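Local coordinates for DUF5348 domain-containing protein (Ruminococcus gnavus, PDB 3NRL) that is of unknown function but folds as a small beta protein of the DUF5348 family and pairs with a second copy in the crystal, at the interface of chains A and B. Coordinates in Å, arbitrary orientation; residue numbers count along the deposited sequence, not the author numbering. Chains: chain A/B, uncharacterized protein RUMGNA_01417.

The interface of chains A and B. Residues chain A 65-68; chain B 10, 12-13, 21, 27.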
loop_
_atom_site.group_PDB
_atom_site.type_symbol
_atom_site.label_atom_id
_atom_site.label_comp_id
_atom_site.label_asym_id
_atom_site.label_seq_id
_atom_site.Cartn_x
_atom_site.Cartn_y
_atom_site.Cartn_z
ATOM N N ARG A 65 -5.899 -4.198 -9.415
ATOM C CA ARG A 65 -6.118 -2.970 -8.666
ATOM C C ARG A 65 -4.769 -2.319 -8.388
ATOM O O ARG A 65 -3.735 -2.985 -8.426
ATOM C CB ARG A 65 -6.838 -3.261 -7.347
ATOM C CG ARG A 65 -6.017 -4.018 -6.319
ATOM C CD ARG A 65 -6.655 -3.875 -4.945
ATOM N NE ARG A 65 -7.586 -4.952 -4.631
ATOM C CZ ARG A 65 -8.582 -4.849 -3.753
ATOM N NH1 ARG A 65 -8.795 -3.710 -3.104
ATOM N NH2 ARG A 65 -9.351 -5.898 -3.508
ATOM N N LEU A 66 -4.784 -1.024 -8.096
ATOM C CA LEU A 66 -3.555 -0.275 -7.835
ATOM C C LEU A 66 -3.068 -0.349 -6.386
ATOM O O LEU A 66 -1.897 -0.108 -6.099
ATOM C CB LEU A 66 -3.758 1.203 -8.208
ATOM C CG LEU A 66 -3.679 1.617 -9.680
ATOM C CD1 LEU A 66 -4.687 0.824 -10.496
ATOM C CD2 LEU A 66 -3.942 3.115 -9.810
ATOM N N ASP A 67 -3.970 -0.688 -5.478
ATOM C CA ASP A 67 -3.648 -0.736 -4.056
ATOM C C ASP A 67 -2.521 -1.666 -3.631
ATOM O O ASP A 67 -2.552 -2.862 -3.903
ATOM C CB ASP A 67 -4.910 -1.094 -3.279
ATOM C CG ASP A 67 -6.136 -0.410 -3.840
ATOM O OD1 ASP A 67 -6.324 0.797 -3.576
ATOM O OD2 ASP A 67 -6.899 -1.083 -4.566
ATOM N N GLY A 68 -1.534 -1.099 -2.944
ATOM C CA GLY A 68 -0.431 -1.890 -2.438
ATOM C C GLY A 68 0.730 -2.183 -3.361
ATOM O O GLY A 68 1.663 -2.872 -2.967
ATOM N N PHE B 10 -2.568 -2.455 2.810
ATOM C CA PHE B 10 -3.440 -1.496 2.133
ATOM C C PHE B 10 -4.898 -1.689 2.548
ATOM O O PHE B 10 -5.288 -2.768 2.990
ATOM C CB PHE B 10 -3.295 -1.634 0.615
ATOM C CG PHE B 10 -3.902 -2.886 0.053
ATOM C CD1 PHE B 10 -5.213 -2.882 -0.425
ATOM C CD2 PHE B 10 -3.181 -4.076 0.024
ATOM C CE1 PHE B 10 -5.796 -4.043 -0.922
ATOM C CE2 PHE B 10 -3.755 -5.253 -0.471
ATOM C CZ PHE B 10 -5.071 -5.235 -0.946
ATOM N N ASP B 12 -8.614 -2.349 1.888
ATOM C CA ASP B 12 -9.411 -3.040 0.883
ATOM C C ASP B 12 -10.869 -2.595 0.906
ATOM O O ASP B 12 -11.643 -3.038 1.747
ATOM C CB ASP B 12 -9.326 -4.552 1.109
ATOM C CG ASP B 12 -10.094 -5.341 0.066
ATOM O OD1 ASP B 12 -10.431 -4.767 -0.988
ATOM O OD2 ASP B 12 -10.355 -6.539 0.295
ATOM N N THR B 13 -11.231 -1.733 -0.038
ATOM C CA THR B 13 -12.591 -1.210 -0.128
ATOM C C THR B 13 -13.653 -2.278 -0.382
ATOM O O THR B 13 -14.840 -2.029 -0.182
ATOM C CB THR B 13 -12.708 -0.133 -1.235
ATOM O OG1 THR B 13 -12.484 -0.732 -2.515
ATOM C CG2 THR B 13 -11.684 0.973 -1.021
ATOM N N ARG B 21 -0.703 -7.206 0.220
ATOM C CA ARG B 21 -0.419 -7.608 -1.148
ATOM C C ARG B 21 1.003 -8.165 -1.133
ATOM O O ARG B 21 1.955 -7.427 -0.897
ATOM C CB ARG B 21 -0.489 -6.410 -2.086
ATOM C CG ARG B 21 -0.165 -6.763 -3.523
ATOM C CD ARG B 21 0.395 -5.544 -4.235
ATOM N NE ARG B 21 -0.646 -4.693 -4.798
ATOM C CZ ARG B 21 -1.422 -5.060 -5.812
ATOM N NH1 ARG B 21 -1.256 -6.257 -6.338
ATOM N NH2 ARG B 21 -2.334 -4.226 -6.311
ATOM N N PHE B 27 -2.754 -11.861 -2.703
ATOM C CA PHE B 27 -3.233 -11.130 -1.535
ATOM C C PHE B 27 -3.486 -12.064 -0.349
ATOM O O PHE B 27 -3.787 -13.244 -0.535
ATOM C CB PHE B 27 -4.532 -10.416 -1.905
ATOM C CG PHE B 27 -4.391 -9.475 -3.066
ATOM C CD1 PHE B 27 -4.016 -8.151 -2.862
ATOM C CD2 PHE B 27 -4.606 -9.920 -4.368
ATOM C CE1 PHE B 27 -3.856 -7.279 -3.942
ATOM C CE2 PHE B 27 -4.450 -9.058 -5.451
ATOM C CZ PHE B 27 -4.074 -7.729 -5.235
#
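The loop A:Arg65 to A:Gly68, just ahead of strand 70-72, lies against strands 6-12 and 17-23 of the partner chain, where B:Arg21 and B:Phe10 receive its backbone and A:Arg65 reaches out to B:Asp12. B:Arg21 reads main-chain carbonyls: NE and NH2 converge side-on on A:Asp67 O, NE at 2.8 Å, both from the same face of that carbonyl and neither N-H pointing straight at the oxygen. NH2 also donates to A:Arg65 O at 2.8 Å, standing 50° above the carbonyl plane. A bend at chi3 (-87°) turns the guanidinium toward the loop, and B:Phe27 CE1 lies 3.7 Å above the plane of that guanidinium, offset toward its rim. A serine in place of B:Arg21 would probably leave both carbonyls without these donors and the loop freer to shift. Beside this grip, A:Asp67 CB packs on B:Phe10 CD1 at 3.4 Å, and A:Asp67 O sits 4.1 Å above the centre of the ring. Past the CE1 edge of that ring, on the face that A:Asp67 O overlies, A:Arg65 reaches B:Asp12 end-on: NH1 and NH2 both hydrogen-bond to OD1, at 2.9 and 3.0 Å, in a salt bridge across the interface, from one face of the carboxylate, whose plane is turned 72° from the guanidinium. A:Asp67 OD2, at the guanidinium edge 3.6 Å from NH1, adds a same-chain salt bridge that may steady the arginine. Whether the dimer is biological remains an inference; in the fold, the patch sets the loop between strands 56-59 and 70-72 on the partner's strands, and the two-fold repeats it.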